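Local coordinates for peptidase M42 (PDB 5DS0), which binds two cobalt ions in this crystal and, as an M42-family TET aminopeptidase, probably removes residues from the N-termini of peptides, at residues Asn27-Glu40 with Lys45-Asp57. Numbering follows the deposited sequence.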
loop_
_atom_site.group_PDB
_atom_site.type_symbol
_atom_site.label_atom_id
_atom_site.label_comp_id
_atom_site.label_asym_id
_atom_site.label_seq_id
_atom_site.Cartn_x
_atom_site.Cartn_y
_atom_site.Cartn_z
ATOM N N ASN C 27 23.345 -3.714 -46.122
ATOM C CA ASN C 27 24.597 -4.361 -46.459
ATOM C C ASN C 27 24.896 -4.290 -47.954
ATOM O O ASN C 27 26.045 -4.350 -48.362
ATOM C CB ASN C 27 24.608 -5.785 -45.893
ATOM C CG ASN C 27 25.009 -5.800 -44.424
ATOM O OD1 ASN C 27 25.087 -4.756 -43.781
ATOM N ND2 ASN C 27 25.265 -6.979 -43.886
ATOM N N ALA C 28 23.853 -4.167 -48.774
ATOM C CA ALA C 28 24.016 -3.914 -50.211
ATOM C C ALA C 28 24.669 -2.554 -50.431
ATOM O O ALA C 28 25.538 -2.403 -51.280
ATOM C CB ALA C 28 22.672 -3.978 -50.914
ATOM N N ILE C 29 24.232 -1.571 -49.664
ATOM C CA ILE C 29 24.798 -0.225 -49.734
ATOM C C ILE C 29 26.275 -0.232 -49.380
ATOM O O ILE C 29 27.074 0.484 -49.992
ATOM C CB ILE C 29 24.045 0.736 -48.788
ATOM C CG1 ILE C 29 22.670 1.070 -49.380
ATOM C CG2 ILE C 29 24.831 2.012 -48.555
ATOM C CD1 ILE C 29 21.621 1.376 -48.342
ATOM N N CYS C 30 26.622 -1.046 -48.388
ATOM C CA CYS C 30 28.002 -1.204 -47.962
ATOM C C CYS C 30 28.841 -1.861 -49.051
ATOM O O CYS C 30 29.934 -1.399 -49.338
ATOM C CB CYS C 30 28.080 -2.023 -46.665
ATOM S SG CYS C 30 27.378 -1.193 -45.216
ATOM N N LYS C 31 28.333 -2.928 -49.656
ATOM C CA LYS C 31 29.070 -3.606 -50.727
ATOM C C LYS C 31 29.351 -2.682 -51.881
ATOM O O LYS C 31 30.445 -2.703 -52.434
ATOM C CB LYS C 31 28.308 -4.818 -51.256
ATOM C CG LYS C 31 28.364 -6.004 -50.323
ATOM C CD LYS C 31 27.743 -7.245 -50.959
ATOM C CE LYS C 31 26.318 -7.426 -50.479
ATOM N NZ LYS C 31 25.595 -8.500 -51.207
ATOM N N GLU C 32 28.358 -1.883 -52.250
ATOM C CA GLU C 32 28.495 -0.990 -53.389
ATOM C C GLU C 32 29.557 0.088 -53.137
ATOM O O GLU C 32 30.413 0.331 -53.987
ATOM C CB GLU C 32 27.164 -0.341 -53.735
ATOM C CG GLU C 32 27.193 0.341 -55.091
ATOM C CD GLU C 32 25.852 0.928 -55.491
ATOM O OE1 GLU C 32 24.933 0.974 -54.634
ATOM O OE2 GLU C 32 25.709 1.331 -56.668
ATOM N N TYR C 33 29.511 0.717 -51.970
ATOM C CA TYR C 33 30.485 1.729 -51.626
ATOM C C TYR C 33 31.900 1.173 -51.606
ATOM O O TYR C 33 32.850 1.880 -51.959
ATOM C CB TYR C 33 30.171 2.292 -50.259
ATOM C CG TYR C 33 31.019 3.465 -49.851
ATOM C CD1 TYR C 33 30.675 4.743 -50.226
ATOM C CD2 TYR C 33 32.140 3.292 -49.052
ATOM C CE1 TYR C 33 31.429 5.819 -49.840
ATOM C CE2 TYR C 33 32.908 4.369 -48.647
ATOM C CZ TYR C 33 32.547 5.630 -49.047
ATOM O OH TYR C 33 33.286 6.718 -48.647
HETATM N N MSE C 34 32.036 -0.094 -51.211
HETATM C CA MSE C 34 33.348 -0.710 -51.037
HETATM C C MSE C 34 33.886 -1.467 -52.228
HETATM O O MSE C 34 35.023 -1.928 -52.166
HETATM C CB MSE C 34 33.299 -1.667 -49.853
HETATM C CG MSE C 34 33.072 -0.913 -48.551
HETATM SE SE MSE C 34 34.722 -0.012 -47.933
HETATM C CE MSE C 34 35.656 -1.637 -47.351
ATOM N N GLU C 35 33.116 -1.606 -53.309
ATOM C CA GLU C 35 33.601 -2.330 -54.498
ATOM C C GLU C 35 34.995 -1.897 -54.927
ATOM O O GLU C 35 35.860 -2.738 -55.128
ATOM C CB GLU C 35 32.630 -2.218 -55.684
ATOM C CG GLU C 35 31.706 -3.431 -55.841
ATOM C CD GLU C 35 30.398 -3.111 -56.568
ATOM O OE1 GLU C 35 30.437 -2.382 -57.590
ATOM O OE2 GLU C 35 29.323 -3.582 -56.104
ATOM N N PRO C 36 35.230 -0.584 -55.042
ATOM C CA PRO C 36 36.559 -0.155 -55.483
ATOM C C PRO C 36 37.665 -0.173 -54.436
ATOM O O PRO C 36 38.801 0.118 -54.779
ATOM C CB PRO C 36 36.316 1.279 -55.967
ATOM C CG PRO C 36 35.144 1.751 -55.198
ATOM C CD PRO C 36 34.282 0.544 -54.964
ATOM N N TYR C 37 37.370 -0.518 -53.186
ATOM C CA TYR C 37 38.377 -0.396 -52.108
ATOM C C TYR C 37 38.786 -1.692 -51.403
ATOM O O TYR C 37 39.851 -1.746 -50.791
ATOM C CB TYR C 37 37.902 0.616 -51.059
ATOM C CG TYR C 37 37.533 1.966 -51.639
ATOM C CD1 TYR C 37 38.491 2.776 -52.232
ATOM C CD2 TYR C 37 36.219 2.422 -51.606
ATOM C CE1 TYR C 37 38.155 4.001 -52.772
ATOM C CE2 TYR C 37 35.872 3.653 -52.136
ATOM C CZ TYR C 37 36.847 4.438 -52.716
ATOM O OH TYR C 37 36.493 5.652 -53.249
ATOM N N ALA C 38 37.946 -2.717 -51.441
ATOM C CA ALA C 38 38.260 -3.962 -50.757
ATOM C C ALA C 38 38.917 -4.936 -51.716
ATOM O O ALA C 38 38.514 -5.046 -52.869
ATOM C CB ALA C 38 37.004 -4.580 -50.179
ATOM N N ASP C 39 39.913 -5.663 -51.222
ATOM C CA ASP C 39 40.614 -6.648 -52.032
ATOM C C ASP C 39 39.781 -7.921 -52.191
ATOM O O ASP C 39 39.953 -8.657 -53.149
ATOM C CB ASP C 39 41.988 -6.950 -51.426
ATOM C CG ASP C 39 42.873 -5.697 -51.317
ATOM O OD1 ASP C 39 42.884 -4.881 -52.265
ATOM O OD2 ASP C 39 43.559 -5.519 -50.279
ATOM N N GLU C 40 38.860 -8.167 -51.268
ATOM C CA GLU C 40 38.015 -9.360 -51.314
ATOM C C GLU C 40 36.828 -9.158 -50.367
ATOM O O GLU C 40 36.888 -8.328 -49.459
ATOM C CB GLU C 40 38.834 -10.589 -50.908
ATOM C CG GLU C 40 38.164 -11.936 -51.151
ATOM C CD GLU C 40 38.937 -13.109 -50.537
ATOM O OE1 GLU C 40 40.192 -13.044 -50.474
ATOM O OE2 GLU C 40 38.284 -14.102 -50.124
ATOM N N LYS C 45 26.483 -16.724 -43.248
ATOM C CA LYS C 45 25.187 -17.140 -43.752
ATOM C C LYS C 45 24.019 -16.428 -43.065
ATOM O O LYS C 45 22.877 -16.570 -43.483
ATOM C CB LYS C 45 25.049 -18.658 -43.647
ATOM C CG LYS C 45 26.140 -19.380 -44.424
ATOM C CD LYS C 45 25.763 -20.811 -44.719
ATOM C CE LYS C 45 26.876 -21.534 -45.442
ATOM N NZ LYS C 45 26.540 -22.975 -45.552
ATOM N N LEU C 46 24.301 -15.664 -42.024
ATOM C CA LEU C 46 23.285 -14.828 -41.412
ATOM C C LEU C 46 23.074 -13.516 -42.166
ATOM O O LEU C 46 22.036 -12.877 -41.999
ATOM C CB LEU C 46 23.640 -14.545 -39.952
ATOM C CG LEU C 46 23.072 -15.524 -38.919
ATOM C CD1 LEU C 46 23.242 -16.977 -39.328
ATOM C CD2 LEU C 46 23.704 -15.295 -37.552
ATOM N N GLY C 47 24.039 -13.116 -42.984
ATOM C CA GLY C 47 23.930 -11.875 -43.738
ATOM C C GLY C 47 25.013 -10.841 -43.466
ATOM O O GLY C 47 24.968 -9.760 -44.038
ATOM N N SER C 48 25.975 -11.144 -42.591
ATOM C CA SER C 48 27.109 -10.241 -42.353
ATOM C C SER C 48 28.003 -10.231 -43.568
ATOM O O SER C 48 28.366 -11.290 -44.071
ATOM C CB SER C 48 27.964 -10.681 -41.162
ATOM O OG SER C 48 27.186 -10.968 -40.015
ATOM N N VAL C 49 28.338 -9.041 -44.055
ATOM C CA VAL C 49 29.364 -8.927 -45.089
ATOM C C VAL C 49 30.648 -8.336 -44.471
ATOM O O VAL C 49 30.607 -7.459 -43.608
ATOM C CB VAL C 49 28.941 -8.151 -46.375
ATOM C CG1 VAL C 49 27.526 -8.444 -46.909
ATOM C CG2 VAL C 49 29.017 -6.685 -46.107
ATOM N N THR C 50 31.778 -8.833 -44.950
ATOM C CA THR C 50 33.077 -8.521 -44.412
ATOM C C THR C 50 34.035 -8.180 -45.562
ATOM O O THR C 50 34.151 -8.922 -46.523
ATOM C CB THR C 50 33.627 -9.729 -43.613
ATOM O OG1 THR C 50 32.657 -10.173 -42.644
ATOM C CG2 THR C 50 34.935 -9.375 -42.907
ATOM N N PHE C 51 34.741 -7.066 -45.421
ATOM C CA PHE C 51 35.624 -6.551 -46.447
ATOM C C PHE C 51 37.058 -6.718 -46.021
ATOM O O PHE C 51 37.438 -6.280 -44.936
ATOM C CB PHE C 51 35.344 -5.071 -46.652
ATOM C CG PHE C 51 33.912 -4.778 -46.943
ATOM C CD1 PHE C 51 33.392 -5.054 -48.197
ATOM C CD2 PHE C 51 33.078 -4.259 -45.972
ATOM C CE1 PHE C 51 32.061 -4.802 -48.481
ATOM C CE2 PHE C 51 31.753 -3.996 -46.249
ATOM C CZ PHE C 51 31.241 -4.265 -47.504
ATOM N N ILE C 52 37.860 -7.326 -46.888
ATOM C CA ILE C 52 39.251 -7.635 -46.573
ATOM C C ILE C 52 40.200 -6.693 -47.291
ATOM O O ILE C 52 40.116 -6.508 -48.506
ATOM C CB ILE C 52 39.597 -9.079 -46.949
ATOM C CG1 ILE C 52 38.601 -10.039 -46.287
ATOM C CG2 ILE C 52 41.017 -9.415 -46.522
ATOM C CD1 ILE C 52 38.709 -11.480 -46.746
ATOM N N ALA C 53 41.091 -6.076 -46.522
ATOM C CA ALA C 53 42.215 -5.312 -47.060
ATOM C C ALA C 53 43.480 -6.110 -46.766
ATOM O O ALA C 53 43.873 -6.240 -45.605
ATOM C CB ALA C 53 42.277 -3.927 -46.429
ATOM N N LYS C 54 44.094 -6.652 -47.821
ATOM C CA LYS C 54 45.193 -7.603 -47.688
ATOM C C LYS C 54 46.502 -6.959 -47.270
ATOM O O LYS C 54 46.764 -5.787 -47.508
ATOM C CB LYS C 54 45.398 -8.400 -48.974
ATOM C CG LYS C 54 44.306 -9.428 -49.262
ATOM C CD LYS C 54 44.755 -10.459 -50.311
ATOM C CE LYS C 54 43.597 -11.233 -50.962
ATOM N NZ LYS C 54 42.517 -11.663 -50.014
ATOM N N GLY C 55 47.298 -7.767 -46.593
ATOM C CA GLY C 55 48.653 -7.430 -46.180
ATOM C C GLY C 55 49.245 -8.759 -45.750
ATOM O O GLY C 55 49.064 -9.766 -46.438
ATOM N N ASN C 56 49.913 -8.796 -44.611
ATOM C CA ASN C 56 50.495 -10.050 -44.145
ATOM C C ASN C 56 49.393 -11.006 -43.707
ATOM O O ASN C 56 48.472 -10.599 -43.024
ATOM C CB ASN C 56 51.461 -9.793 -42.998
ATOM C CG ASN C 56 52.494 -8.734 -43.336
ATOM O OD1 ASN C 56 52.365 -8.012 -44.325
ATOM N ND2 ASN C 56 53.505 -8.621 -42.508
ATOM N N ASP C 57 49.470 -12.269 -44.124
ATOM C CA ASP C 57 48.464 -13.282 -43.735
ATOM C C ASP C 57 48.036 -13.161 -42.284
ATOM O O ASP C 57 46.859 -13.315 -41.987
ATOM C CB ASP C 57 48.976 -14.697 -43.949
ATOM C CG ASP C 57 47.888 -15.782 -43.764
ATOM O OD1 ASP C 57 46.671 -15.484 -43.802
ATOM O OD2 ASP C 57 48.271 -16.955 -43.578
#
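Phe51 rises from strand 49-53 to lie beneath helix 27-34, where the bent chain of selenomethionine Met34 covers one face of its ring. Met34 CG sits almost squarely over the ring, 3.9 Å from the centroid, a CH-pi contact. Turns at chi2 (-77°) and chi3 (-73°) fold the chain back, bringing CE to 3.5 Å from Phe51 CB and leaving SE above the same face in a more distant Met-aromatic contact. The backbone N of Lys31 lies at the ring edge, while Cys30 CB approaches Phe51 CZ; helix 179-197 touches Cys30 and Met34. With Phe51 reduced to an alanine, Met34 would probably lose its aromatic partner and a gap would open under the helix.

Polar bonds secure both ends. Near the helix start, Asn27 ND2 reaches Gly47 O at 2.8 Å, close to its own amide plane; its OD1 bonds Thr67 OG1. At the other end Asp39 OD2 accepts Lys54 N through its anti lone pair (2.8 Å, 163°). The extended Glu40 chain runs beside Ile52, and its OE1 is met nearly head-on by Lys54 NZ in a 2.7 Å salt bridge. Ile52 N donates to Glu40 O (2.9 Å), and Ile52 O accepts Asp39 N at 2.9 Å and, weakly, Glu40 N. Asp39 and Glu40 facing Ile52 make a classic beta bulge, and the helix lies nearly parallel to strand 49-53 on the sheet of an alpha/beta peptidase domain.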